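PDB 1VI0: transcriptional regulator from Bacillus subtilis, which represses genes for fatty acid transport and beta-oxidation as a homodimer whose DNA binding long-chain fatty acyl-CoA inhibits. Local coordinates for residues Ile104-Gln107 and Leu108-Gln112; Glu123-Lys126 and Gly127-Ile131; Gln156-Phe159 and Gly160-Glu164. All coordinates share one frame; numbering follows the deposited sequence. Where two conformers were deposited one is given.

Contact 1: residues Ile104-Gln107 and Leu108-Gln112; sequences IVTQ and LELRQ. With DCC (dodecyl-coa), chain C.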
loop_
_atom_site.group_PDB
_atom_site.type_symbol
_atom_site.label_atom_id
_atom_site.label_comp_id
_atom_site.label_asym_id
_atom_site.label_seq_id
_atom_site.Cartn_x
_atom_site.Cartn_y
_atom_site.Cartn_z
ATOM N N ILE A 104 -8.285 -10.280 -2.500
ATOM C CA ILE A 104 -7.132 -10.878 -1.802
ATOM C C ILE A 104 -5.931 -10.809 -2.775
ATOM O O ILE A 104 -4.834 -10.411 -2.408
ATOM C CB ILE A 104 -7.395 -12.310 -1.364
ATOM C CG1 ILE A 104 -8.292 -12.339 -0.106
ATOM C CG2 ILE A 104 -6.039 -12.999 -0.997
ATOM C CD1 ILE A 104 -8.854 -13.710 0.219
ATOM N N VAL A 105 -6.230 -11.055 -4.041
ATOM C CA VAL A 105 -5.169 -10.979 -5.071
ATOM C C VAL A 105 -4.625 -9.567 -5.181
ATOM O O VAL A 105 -3.414 -9.361 -5.014
ATOM C CB VAL A 105 -5.612 -11.559 -6.392
ATOM C CG1 VAL A 105 -4.607 -11.203 -7.532
ATOM C CG2 VAL A 105 -5.799 -13.079 -6.368
ATOM N N THR A 106 -5.482 -8.533 -5.300
ATOM C CA THR A 106 -5.071 -7.170 -5.476
ATOM C C THR A 106 -4.408 -6.588 -4.242
ATOM O O THR A 106 -3.436 -5.848 -4.395
ATOM C CB THR A 106 -6.175 -6.233 -5.991
ATOM O OG1 THR A 106 -7.204 -6.173 -4.974
ATOM C CG2 THR A 106 -6.806 -6.740 -7.297
ATOM N N GLN A 107 -4.895 -6.886 -3.021
ATOM C CA GLN A 107 -4.373 -6.299 -1.826
ATOM C C GLN A 107 -3.196 -7.019 -1.191
ATOM O O GLN A 107 -2.416 -6.402 -0.438
ATOM C CB GLN A 107 -5.484 -6.123 -0.780
ATOM C CG GLN A 107 -6.640 -5.296 -1.313
ATOM C CD GLN A 107 -6.271 -4.046 -2.066
ATOM O OE1 GLN A 107 -6.419 -4.003 -3.282
ATOM N NE2 GLN A 107 -5.827 -2.984 -1.421
ATOM N N LEU A 108 -3.078 -8.305 -1.524
ATOM C CA LEU A 108 -2.026 -9.117 -0.959
ATOM C C LEU A 108 -1.152 -9.782 -2.008
ATOM O O LEU A 108 0.061 -9.467 -2.047
ATOM C CB LEU A 108 -2.618 -10.217 -0.058
ATOM C CG LEU A 108 -2.676 -10.020 1.442
ATOM C CD1 LEU A 108 -2.505 -8.611 1.924
ATOM C CD2 LEU A 108 -3.990 -10.627 2.008
ATOM N N GLU A 109 -1.719 -10.624 -2.860
ATOM C CA GLU A 109 -0.901 -11.430 -3.778
ATOM C C GLU A 109 -0.165 -10.731 -4.869
ATOM O O GLU A 109 0.907 -11.187 -5.314
ATOM C CB GLU A 109 -1.740 -12.616 -4.287
ATOM C CG GLU A 109 -2.319 -13.441 -3.123
ATOM C CD GLU A 109 -1.273 -14.030 -2.216
ATOM O OE1 GLU A 109 -0.079 -14.211 -2.632
ATOM O OE2 GLU A 109 -1.599 -14.310 -1.056
ATOM N N LEU A 110 -0.634 -9.636 -5.429
ATOM C CA LEU A 110 0.063 -8.885 -6.441
ATOM C C LEU A 110 1.171 -8.034 -5.859
ATOM O O LEU A 110 1.951 -7.449 -6.644
ATOM C CB LEU A 110 -0.938 -7.990 -7.191
ATOM C CG LEU A 110 -1.542 -8.558 -8.458
ATOM C CD1 LEU A 110 -2.783 -7.775 -8.896
ATOM C CD2 LEU A 110 -0.537 -8.658 -9.579
ATOM N N ARG A 111 1.337 -7.926 -4.557
ATOM C CA ARG A 111 2.292 -7.056 -3.898
ATOM C C ARG A 111 3.659 -7.738 -3.718
ATOM O O ARG A 111 4.146 -7.863 -2.584
ATOM C CB ARG A 111 1.758 -6.617 -2.523
ATOM C CG ARG A 111 0.290 -6.185 -2.522
ATOM C CD ARG A 111 0.061 -4.696 -2.577
ATOM N NE ARG A 111 -1.283 -4.352 -3.040
ATOM C CZ ARG A 111 -1.955 -3.242 -2.819
ATOM N NH1 ARG A 111 -1.431 -2.264 -2.085
ATOM N NH2 ARG A 111 -3.163 -3.071 -3.348
ATOM N N GLN A 112 4.152 -8.270 -4.820
ATOM C CA GLN A 112 5.419 -9.013 -4.824
ATOM C C GLN A 112 6.541 -8.005 -4.575
ATOM O O GLN A 112 6.446 -6.873 -5.060
ATOM C CB GLN A 112 5.562 -9.758 -6.140
ATOM C CG GLN A 112 4.474 -10.827 -6.353
ATOM C CD GLN A 112 4.527 -11.903 -5.278
ATOM O OE1 GLN A 112 5.602 -12.399 -4.912
ATOM N NE2 GLN A 112 3.376 -12.265 -4.722
HETATM C C2 DCC C . 8.358 14.278 -7.095
HETATM C C4 DCC C . 7.960 12.355 -8.186
HETATM C C5 DCC C . 6.838 12.068 -7.442
HETATM C C6 DCC C . 6.544 13.003 -6.425
HETATM C C8 DCC C . 7.032 10.496 -8.844
HETATM C C10 DCC C . -7.984 -2.855 -10.280
HETATM C C11 DCC C . -8.736 -4.180 -10.492
HETATM C C12 DCC C . -7.937 -5.222 -11.270
HETATM N N9 DCC C . 8.099 11.331 -9.078
HETATM N N7 DCC C . 6.270 10.879 -7.850
HETATM N N3 DCC C . 8.745 13.447 -8.078
HETATM N N1 DCC C . 7.279 14.129 -6.297
HETATM N N6 DCC C . 5.508 12.815 -5.606
HETATM C "C1'" DCC C . 9.116 11.285 -10.191
HETATM C "C2'" DCC C . 9.680 9.874 -10.467
HETATM O "O2'" DCC C . 10.939 9.799 -9.746
HETATM C "C3'" DCC C . 10.019 9.981 -11.991
HETATM O "O3'" DCC C . 11.173 10.883 -12.134
HETATM C "C4'" DCC C . 8.746 10.782 -12.477
HETATM O "O4'" DCC C . 8.345 11.584 -11.365
HETATM C "C5'" DCC C . 7.681 9.844 -12.997
HETATM O "O5'" DCC C . 7.362 8.762 -12.074
HETATM P P1 DCC C . 5.869 8.352 -11.700
HETATM O O11 DCC C . 5.924 7.221 -10.798
HETATM O O12 DCC C . 5.112 9.643 -11.252
HETATM O O6 DCC C . 5.199 8.006 -13.056
HETATM P P2 DCC C . 5.665 6.708 -13.691
HETATM O O21 DCC C . 4.643 6.413 -14.764
HETATM O O22 DCC C . 7.089 6.813 -14.034
HETATM O O7 DCC C . 5.522 5.488 -12.630
HETATM C CPA DCC C . 4.174 4.848 -12.498
HETATM C CPB DCC C . 4.242 3.717 -11.430
HETATM C CP8 DCC C . 5.010 4.217 -10.193
HETATM C CP7 DCC C . 5.030 2.571 -12.055
HETATM C CP9 DCC C . 2.909 3.145 -11.110
HETATM O OP3 DCC C . 4.517 5.434 -9.736
HETATM C CP6 DCC C . 5.046 3.208 -9.062
HETATM O OP2 DCC C . 5.622 2.140 -9.216
HETATM N NP2 DCC C . 4.447 3.610 -7.975
HETATM C CP5 DCC C . 4.356 2.700 -6.760
HETATM C CP4 DCC C . 2.909 2.076 -6.854
HETATM C CP3 DCC C . 2.752 0.951 -5.815
HETATM O OP1 DCC C . 3.504 -0.022 -5.845
HETATM N NP1 DCC C . 1.834 1.138 -4.925
HETATM C CP2 DCC C . 1.511 0.221 -3.809
HETATM C CP1 DCC C . 0.130 -0.255 -4.147
HETATM S S DCC C . -0.167 -0.840 -5.831
HETATM P P3 DCC C . 12.446 10.725 -13.102
HETATM O O31 DCC C . 12.823 9.312 -13.131
HETATM O O32 DCC C . 12.089 11.206 -14.446
HETATM O O33 DCC C . 13.458 11.615 -12.433
HETATM C CA1 DCC C . 0.390 -2.558 -5.692
HETATM C CA2 DCC C . -0.181 -3.468 -6.825
HETATM O OA1 DCC C . 1.071 -2.949 -4.772
HETATM C CA3 DCC C . -1.627 -3.921 -6.544
HETATM C CA4 DCC C . -2.687 -3.598 -7.530
HETATM C CA5 DCC C . -3.611 -2.472 -7.124
HETATM C CA6 DCC C . -5.058 -2.660 -7.543
HETATM C CA7 DCC C . -5.543 -1.748 -8.647
HETATM C CA8 DCC C . -6.951 -1.275 -8.612
HETATM C CA9 DCC C . -8.038 -2.331 -8.836
#
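The carbonyl oxygen T106 O is gripped by two nitrogens of one side chain: R111 NE and R111 NH2 each donate to it at 3.0 Å. The oxygen lies at the guanidinium edge, close to its plane. NE arrives in the carbonyl plane of T106, whereas NH2 stands above that plane, its bond bent to 143°. This side-on grip fixes the group's rotation as the helix runs out. R111 CG lies beside its own backbone N (chi1 -45°) and the chain bends at chi2, which turns the arginine back over the last turn. Ligand atom CA1, the thioester carbon of dodecyl-CoA, stands 3.6 Å above one guanidinium face, toward its rim, and Q107 O lies over the opposite face. Q107 runs alongside R111, its amide plane turned 70° from the guanidinium. D163 ties the pair together, forming a salt bridge with R111 NH1 and probably taking a hydrogen bond from Q107 NE2, which is also bonded to T167, so the guanidinium charge also has an acidic partner.

The backbone widens here. L110 N donates to V105 O at 2.8 Å, and I104 O accepts from both L108 N and E109 N. Branched V105 suits the side turned to helices 9-24 and 52-75, where its CG1 meets L110 CD1 at 4.1 Å. E109 instead directs its carboxylate to Y26 N and to S113 of the second subunit. The wider pi-type turn at 105-107, late in helix 100-109, and the inverse gamma turn centred on R111 line the pocket where the thioester of the acyl-CoA lies in this TetR-family regulator.

Contact 2: residues Glu123-Lys126 and Gly127-Ile131; sequences EILK and GYLNI. With DCC (dodecyl-coa), chain C.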
loop_
_atom_site.group_PDB
_atom_site.type_symbol
_atom_site.label_atom_id
_atom_site.label_comp_id
_atom_site.label_asym_id
_atom_site.label_seq_id
_atom_site.Cartn_x
_atom_site.Cartn_y
_atom_site.Cartn_z
ATOM N N GLU A 123 3.662 -1.188 -13.887
ATOM C CA GLU A 123 3.450 -0.552 -15.182
ATOM C C GLU A 123 1.984 -0.662 -15.598
ATOM O O GLU A 123 1.428 0.264 -16.178
ATOM C CB GLU A 123 4.415 -1.162 -16.195
ATOM C CG GLU A 123 4.398 -0.747 -17.599
ATOM C CD GLU A 123 4.731 0.690 -17.905
ATOM O OE1 GLU A 123 3.983 1.321 -18.712
ATOM O OE2 GLU A 123 5.707 1.210 -17.336
ATOM N N ILE A 124 1.268 -1.700 -15.140
ATOM C CA ILE A 124 -0.158 -1.865 -15.429
ATOM C C ILE A 124 -0.997 -0.855 -14.626
ATOM O O ILE A 124 -2.067 -0.415 -15.059
ATOM C CB ILE A 124 -0.615 -3.293 -15.158
ATOM C CG1 ILE A 124 0.009 -4.267 -16.216
ATOM C CG2 ILE A 124 -2.116 -3.483 -15.136
ATOM C CD1 ILE A 124 -0.085 -5.710 -15.701
ATOM N N LEU A 125 -0.485 -0.416 -13.501
ATOM C CA LEU A 125 -1.202 0.588 -12.676
ATOM C C LEU A 125 -1.258 1.943 -13.327
ATOM O O LEU A 125 -2.158 2.789 -13.139
ATOM C CB LEU A 125 -0.471 0.626 -11.334
ATOM C CG LEU A 125 -1.107 1.468 -10.227
ATOM C CD1 LEU A 125 -2.486 0.892 -9.931
ATOM C CD2 LEU A 125 -0.208 1.424 -8.989
ATOM N N LYS A 126 -0.204 2.226 -14.146
ATOM C CA LYS A 126 -0.096 3.496 -14.830
ATOM C C LYS A 126 -1.354 3.955 -15.536
ATOM O O LYS A 126 -1.633 5.157 -15.399
ATOM C CB LYS A 126 1.128 3.523 -15.787
ATOM C CG LYS A 126 2.428 3.408 -14.995
ATOM C CD LYS A 126 3.677 3.746 -15.779
ATOM C CE LYS A 126 4.900 3.030 -15.252
ATOM N NZ LYS A 126 6.015 3.912 -14.835
ATOM N N GLY A 127 -2.107 3.091 -16.186
ATOM C CA GLY A 127 -3.348 3.472 -16.883
ATOM C C GLY A 127 -4.339 4.106 -15.909
ATOM O O GLY A 127 -4.990 5.094 -16.206
ATOM N N TYR A 128 -4.489 3.477 -14.749
ATOM C CA TYR A 128 -5.417 4.053 -13.734
ATOM C C TYR A 128 -4.878 5.359 -13.203
ATOM O O TYR A 128 -5.676 6.314 -13.038
ATOM C CB TYR A 128 -5.586 2.978 -12.696
ATOM C CG TYR A 128 -6.520 3.192 -11.559
ATOM C CD1 TYR A 128 -7.825 3.699 -11.767
ATOM C CD2 TYR A 128 -6.167 2.840 -10.297
ATOM C CE1 TYR A 128 -8.679 3.858 -10.685
ATOM C CE2 TYR A 128 -7.011 2.979 -9.214
ATOM C CZ TYR A 128 -8.263 3.466 -9.422
ATOM O OH TYR A 128 -9.077 3.708 -8.344
ATOM N N LEU A 129 -3.630 5.434 -12.802
ATOM C CA LEU A 129 -3.063 6.687 -12.298
ATOM C C LEU A 129 -3.239 7.804 -13.319
ATOM O O LEU A 129 -3.442 8.963 -12.971
ATOM C CB LEU A 129 -1.628 6.489 -11.873
ATOM C CG LEU A 129 -1.419 5.335 -10.859
ATOM C CD1 LEU A 129 0.074 5.206 -10.545
ATOM C CD2 LEU A 129 -2.209 5.589 -9.592
ATOM N N ASN A 130 -3.079 7.463 -14.608
ATOM C CA ASN A 130 -3.271 8.429 -15.692
ATOM C C ASN A 130 -4.711 9.019 -15.621
ATOM O O ASN A 130 -4.846 10.189 -15.858
ATOM C CB ASN A 130 -3.098 7.812 -17.057
ATOM C CG ASN A 130 -1.685 7.577 -17.500
ATOM O OD1 ASN A 130 -1.459 6.774 -18.448
ATOM N ND2 ASN A 130 -0.725 8.203 -16.870
ATOM N N ILE A 131 -5.692 8.165 -15.327
ATOM C CA ILE A 131 -7.092 8.648 -15.202
ATOM C C ILE A 131 -7.197 9.647 -14.083
ATOM O O ILE A 131 -7.780 10.766 -14.291
ATOM C CB ILE A 131 -8.056 7.469 -15.028
ATOM C CG1 ILE A 131 -8.179 6.722 -16.356
ATOM C CG2 ILE A 131 -9.427 7.979 -14.566
ATOM C CD1 ILE A 131 -8.949 5.424 -16.211
HETATM C C2 DCC C . 8.358 14.278 -7.095
HETATM C C4 DCC C . 7.960 12.355 -8.186
HETATM C C5 DCC C . 6.838 12.068 -7.442
HETATM C C6 DCC C . 6.544 13.003 -6.425
HETATM C C8 DCC C . 7.032 10.496 -8.844
HETATM C C10 DCC C . -7.984 -2.855 -10.280
HETATM C C11 DCC C . -8.736 -4.180 -10.492
HETATM C C12 DCC C . -7.937 -5.222 -11.270
HETATM N N9 DCC C . 8.099 11.331 -9.078
HETATM N N7 DCC C . 6.270 10.879 -7.850
HETATM N N3 DCC C . 8.745 13.447 -8.078
HETATM N N1 DCC C . 7.279 14.129 -6.297
HETATM N N6 DCC C . 5.508 12.815 -5.606
HETATM C "C1'" DCC C . 9.116 11.285 -10.191
HETATM C "C2'" DCC C . 9.680 9.874 -10.467
HETATM O "O2'" DCC C . 10.939 9.799 -9.746
HETATM C "C3'" DCC C . 10.019 9.981 -11.991
HETATM O "O3'" DCC C . 11.173 10.883 -12.134
HETATM C "C4'" DCC C . 8.746 10.782 -12.477
HETATM O "O4'" DCC C . 8.345 11.584 -11.365
HETATM C "C5'" DCC C . 7.681 9.844 -12.997
HETATM O "O5'" DCC C . 7.362 8.762 -12.074
HETATM P P1 DCC C . 5.869 8.352 -11.700
HETATM O O11 DCC C . 5.924 7.221 -10.798
HETATM O O12 DCC C . 5.112 9.643 -11.252
HETATM O O6 DCC C . 5.199 8.006 -13.056
HETATM P P2 DCC C . 5.665 6.708 -13.691
HETATM O O21 DCC C . 4.643 6.413 -14.764
HETATM O O22 DCC C . 7.089 6.813 -14.034
HETATM O O7 DCC C . 5.522 5.488 -12.630
HETATM C CPA DCC C . 4.174 4.848 -12.498
HETATM C CPB DCC C . 4.242 3.717 -11.430
HETATM C CP8 DCC C . 5.010 4.217 -10.193
HETATM C CP7 DCC C . 5.030 2.571 -12.055
HETATM C CP9 DCC C . 2.909 3.145 -11.110
HETATM O OP3 DCC C . 4.517 5.434 -9.736
HETATM C CP6 DCC C . 5.046 3.208 -9.062
HETATM O OP2 DCC C . 5.622 2.140 -9.216
HETATM N NP2 DCC C . 4.447 3.610 -7.975
HETATM C CP5 DCC C . 4.356 2.700 -6.760
HETATM C CP4 DCC C . 2.909 2.076 -6.854
HETATM C CP3 DCC C . 2.752 0.951 -5.815
HETATM O OP1 DCC C . 3.504 -0.022 -5.845
HETATM N NP1 DCC C . 1.834 1.138 -4.925
HETATM C CP2 DCC C . 1.511 0.221 -3.809
HETATM C CP1 DCC C . 0.130 -0.255 -4.147
HETATM S S DCC C . -0.167 -0.840 -5.831
HETATM P P3 DCC C . 12.446 10.725 -13.102
HETATM O O31 DCC C . 12.823 9.312 -13.131
HETATM O O32 DCC C . 12.089 11.206 -14.446
HETATM O O33 DCC C . 13.458 11.615 -12.433
HETATM C CA1 DCC C . 0.390 -2.558 -5.692
HETATM C CA2 DCC C . -0.181 -3.468 -6.825
HETATM O OA1 DCC C . 1.071 -2.949 -4.772
HETATM C CA3 DCC C . -1.627 -3.921 -6.544
HETATM C CA4 DCC C . -2.687 -3.598 -7.530
HETATM C CA5 DCC C . -3.611 -2.472 -7.124
HETATM C CA6 DCC C . -5.058 -2.660 -7.543
HETATM C CA7 DCC C . -5.543 -1.748 -8.647
HETATM C CA8 DCC C . -6.951 -1.275 -8.612
HETATM C CA9 DCC C . -8.038 -2.331 -8.836
#
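L129 N donates to L125 O at 3.0 Å and N130 N to K126 O at 2.8 Å, the regular i to i+4 bonding of an alpha-helix in mid-course. On this frame L125 and L129, one turn apart, bring their branch points together, CG to CG at 3.9 Å. Both continue onto the ligand: L129 CD1 reaches the pantetheine methyl CP9 at 3.6 Å, and L125 CD2 lies near CP4 and the sulfur. Leucine suits both places, since one methyl can meet the ligand while the branch point packs on its neighbour. L125 CD1 touches the edge of the Y128 ring at CD2. With CG opposite the backbone N (chi1 -177°), that ring reaches inward, where F67 meets it edge-to-face and H92 ND1 is hydrogen-bonded to its hydroxyl.

K126 meets the next part of the ligand, toward the diphosphate. Its chain stays extended as far as a bend at chi4, so its methylenes lie along the ligand and NZ lies beside the diphosphate, its exact place doubtful because it is modelled too close to P2. Replacing K126 by an alanine would probably leave the diphosphate without this positive charge and uncover the adjoining pantetheine carbons. A single helix face thus serves two chemistries, leucines for the methyl and methylene parts of the pantetheine arm and a lysine whose charge probably offsets that of the diphosphate.

Contact 3: residues Gln156-Phe159 and Gly160-Glu164; sequences QMIF and GTIDE. With DCC (dodecyl-coa), chain C.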
loop_
_atom_site.group_PDB
_atom_site.type_symbol
_atom_site.label_atom_id
_atom_site.label_comp_id
_atom_site.label_asym_id
_atom_site.label_seq_id
_atom_site.Cartn_x
_atom_site.Cartn_y
_atom_site.Cartn_z
ATOM N N GLN A 156 -1.124 10.333 -5.731
ATOM C CA GLN A 156 -0.614 9.343 -4.722
ATOM C C GLN A 156 -1.553 9.389 -3.527
ATOM O O GLN A 156 -1.830 8.318 -2.947
ATOM C CB GLN A 156 0.828 9.757 -4.432
ATOM C CG GLN A 156 1.663 9.305 -5.663
ATOM C CD GLN A 156 3.012 10.015 -5.727
ATOM O OE1 GLN A 156 3.632 10.424 -4.747
ATOM N NE2 GLN A 156 3.581 10.006 -6.949
HETATM N N MSE A 157 -1.960 10.556 -3.112
HETATM C CA MSE A 157 -2.933 10.648 -1.985
HETATM C C MSE A 157 -4.218 9.953 -2.377
HETATM O O MSE A 157 -4.770 9.117 -1.561
HETATM C CB MSE A 157 -3.178 12.089 -1.596
HETATM C CG MSE A 157 -4.155 12.309 -0.478
HETATM SE SE MSE A 157 -4.661 13.964 0.284
HETATM C CE MSE A 157 -5.559 14.868 -1.146
ATOM N N ILE A 158 -4.786 10.215 -3.537
ATOM C CA ILE A 158 -6.071 9.623 -3.918
ATOM C C ILE A 158 -6.003 8.132 -3.995
ATOM O O ILE A 158 -6.740 7.355 -3.382
ATOM C CB ILE A 158 -6.614 10.224 -5.251
ATOM C CG1 ILE A 158 -6.871 11.713 -5.007
ATOM C CG2 ILE A 158 -7.816 9.467 -5.717
ATOM C CD1 ILE A 158 -7.156 12.464 -6.299
ATOM N N PHE A 159 -4.995 7.651 -4.768
ATOM C CA PHE A 159 -4.860 6.211 -4.902
ATOM C C PHE A 159 -4.444 5.555 -3.579
ATOM O O PHE A 159 -5.115 4.546 -3.263
ATOM C CB PHE A 159 -3.843 5.877 -6.006
ATOM C CG PHE A 159 -3.631 4.416 -6.146
ATOM C CD1 PHE A 159 -4.553 3.585 -6.720
ATOM C CD2 PHE A 159 -2.487 3.836 -5.532
ATOM C CE1 PHE A 159 -4.347 2.217 -6.818
ATOM C CE2 PHE A 159 -2.293 2.475 -5.624
ATOM C CZ PHE A 159 -3.223 1.664 -6.224
ATOM N N GLY A 160 -3.580 6.173 -2.784
ATOM C CA GLY A 160 -3.149 5.480 -1.509
ATOM C C GLY A 160 -4.339 5.438 -0.529
ATOM O O GLY A 160 -4.437 4.412 0.162
ATOM N N THR A 161 -5.160 6.465 -0.514
ATOM C CA THR A 161 -6.340 6.511 0.394
ATOM C C THR A 161 -7.348 5.448 -0.027
ATOM O O THR A 161 -7.748 4.590 0.762
ATOM C CB THR A 161 -6.953 7.912 0.345
ATOM O OG1 THR A 161 -6.035 8.845 0.947
ATOM C CG2 THR A 161 -8.306 7.975 1.059
ATOM N N ILE A 162 -7.662 5.331 -1.317
ATOM C CA ILE A 162 -8.548 4.337 -1.835
ATOM C C ILE A 162 -8.079 2.915 -1.514
ATOM O O ILE A 162 -8.689 2.033 -0.869
ATOM C CB ILE A 162 -8.777 4.484 -3.353
ATOM C CG1 ILE A 162 -9.461 5.836 -3.683
ATOM C CG2 ILE A 162 -9.663 3.336 -3.839
ATOM C CD1 ILE A 162 -9.527 6.124 -5.207
ATOM N N ASP A 163 -6.759 2.719 -1.836
ATOM C CA ASP A 163 -6.119 1.458 -1.687
ATOM C C ASP A 163 -5.973 1.025 -0.223
ATOM O O ASP A 163 -6.360 -0.149 0.079
ATOM C CB ASP A 163 -4.704 1.513 -2.324
ATOM C CG ASP A 163 -4.038 0.163 -2.322
ATOM O OD1 ASP A 163 -4.628 -0.801 -2.920
ATOM O OD2 ASP A 163 -2.855 0.048 -1.893
ATOM N N GLU A 164 -5.721 1.982 0.671
ATOM C CA GLU A 164 -5.558 1.565 2.110
ATOM C C GLU A 164 -6.961 1.280 2.677
ATOM O O GLU A 164 -7.055 0.420 3.589
ATOM C CB GLU A 164 -4.862 2.665 2.895
ATOM C CG GLU A 164 -4.759 2.399 4.390
ATOM C CD GLU A 164 -3.896 1.171 4.700
ATOM O OE1 GLU A 164 -3.108 0.736 3.863
ATOM O OE2 GLU A 164 -4.108 0.659 5.834
HETATM C C2 DCC C . 8.358 14.278 -7.095
HETATM C C4 DCC C . 7.960 12.355 -8.186
HETATM C C5 DCC C . 6.838 12.068 -7.442
HETATM C C6 DCC C . 6.544 13.003 -6.425
HETATM C C8 DCC C . 7.032 10.496 -8.844
HETATM C C10 DCC C . -7.984 -2.855 -10.280
HETATM C C11 DCC C . -8.736 -4.180 -10.492
HETATM C C12 DCC C . -7.937 -5.222 -11.270
HETATM N N9 DCC C . 8.099 11.331 -9.078
HETATM N N7 DCC C . 6.270 10.879 -7.850
HETATM N N3 DCC C . 8.745 13.447 -8.078
HETATM N N1 DCC C . 7.279 14.129 -6.297
HETATM N N6 DCC C . 5.508 12.815 -5.606
HETATM C "C1'" DCC C . 9.116 11.285 -10.191
HETATM C "C2'" DCC C . 9.680 9.874 -10.467
HETATM O "O2'" DCC C . 10.939 9.799 -9.746
HETATM C "C3'" DCC C . 10.019 9.981 -11.991
HETATM O "O3'" DCC C . 11.173 10.883 -12.134
HETATM C "C4'" DCC C . 8.746 10.782 -12.477
HETATM O "O4'" DCC C . 8.345 11.584 -11.365
HETATM C "C5'" DCC C . 7.681 9.844 -12.997
HETATM O "O5'" DCC C . 7.362 8.762 -12.074
HETATM P P1 DCC C . 5.869 8.352 -11.700
HETATM O O11 DCC C . 5.924 7.221 -10.798
HETATM O O12 DCC C . 5.112 9.643 -11.252
HETATM O O6 DCC C . 5.199 8.006 -13.056
HETATM P P2 DCC C . 5.665 6.708 -13.691
HETATM O O21 DCC C . 4.643 6.413 -14.764
HETATM O O22 DCC C . 7.089 6.813 -14.034
HETATM O O7 DCC C . 5.522 5.488 -12.630
HETATM C CPA DCC C . 4.174 4.848 -12.498
HETATM C CPB DCC C . 4.242 3.717 -11.430
HETATM C CP8 DCC C . 5.010 4.217 -10.193
HETATM C CP7 DCC C . 5.030 2.571 -12.055
HETATM C CP9 DCC C . 2.909 3.145 -11.110
HETATM O OP3 DCC C . 4.517 5.434 -9.736
HETATM C CP6 DCC C . 5.046 3.208 -9.062
HETATM O OP2 DCC C . 5.622 2.140 -9.216
HETATM N NP2 DCC C . 4.447 3.610 -7.975
HETATM C CP5 DCC C . 4.356 2.700 -6.760
HETATM C CP4 DCC C . 2.909 2.076 -6.854
HETATM C CP3 DCC C . 2.752 0.951 -5.815
HETATM O OP1 DCC C . 3.504 -0.022 -5.845
HETATM N NP1 DCC C . 1.834 1.138 -4.925
HETATM C CP2 DCC C . 1.511 0.221 -3.809
HETATM C CP1 DCC C . 0.130 -0.255 -4.147
HETATM S S DCC C . -0.167 -0.840 -5.831
HETATM P P3 DCC C . 12.446 10.725 -13.102
HETATM O O31 DCC C . 12.823 9.312 -13.131
HETATM O O32 DCC C . 12.089 11.206 -14.446
HETATM O O33 DCC C . 13.458 11.615 -12.433
HETATM C CA1 DCC C . 0.390 -2.558 -5.692
HETATM C CA2 DCC C . -0.181 -3.468 -6.825
HETATM O OA1 DCC C . 1.071 -2.949 -4.772
HETATM C CA3 DCC C . -1.627 -3.921 -6.544
HETATM C CA4 DCC C . -2.687 -3.598 -7.530
HETATM C CA5 DCC C . -3.611 -2.472 -7.124
HETATM C CA6 DCC C . -5.058 -2.660 -7.543
HETATM C CA7 DCC C . -5.543 -1.748 -8.647
HETATM C CA8 DCC C . -6.951 -1.275 -8.612
HETATM C CA9 DCC C . -8.038 -2.331 -8.836
#
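F159 and D163 both carry CG opposite the backbone N (chi1 178° in F159), which sends the two side chains the same way from successive turns of helix 151-171, a helix of the ligand-binding region of this TetR-family repressor. The carboxylate plane is only 9° from that of the ring, and D163 CB sits over one ring face, near the rim, 4.2 Å from F159 CZ. The ring's edge is given to the ligand, with F159 CE2 3.9 Å from CP1 beside the sulfur. Phenylalanine suits this place because its flat ring can fill the space between the thioester arm and L125, L129 and L132 of helix 115-141. The buried carboxylate of D163 is held by R111 and Q107, which probably offset the cost of its burial.

Away from the pocket, I158 and I162 lie side by side, CG2 to CD1 at 3.8 Å, and turn their branched chains to helix 81-97. M157, a selenomethionine, and T161 point the same way, toward helix 182-191 and the second subunit. On the side between F159/D163 and M157/T161 stands G160, whose N donates to Q156 O at 2.8 Å; a CB there would clash with that oxygen, and E164 packs on G160 of the second subunit.

Q156, one turn before G160, reads the adenine end of the ligand. Its extended chain lets one amide pair with two neighbouring groups of the base: OE1 accepts from the amino nitrogen N6 at 3.2 Å, and NE2 donates to the ring nitrogen N7 at 3.0 Å, with an N-H...N angle of 163°.

Along the chain the three contacts come in series, on helices 100-109, 115-141 and 151-171, all within the C-terminal ligand-binding region. Contacts 1 and 2 do not touch, their nearest atoms being about 7 Å apart, yet both reach the same dodecyl-CoA. Contact 3 joins the other two: its centre lies about 16 Å from that of contact 1, where D163 meets R111 and Q107, and about 13 Å from that of contact 2, where F159 packs on Y128, L125 and L129. Contacts 1 and 3 also touch the second subunit. A bound acyl-CoA therefore bears on three helices and also reaches the second subunit, consistent with its inhibiting DNA binding, probably through the shape of the dimer.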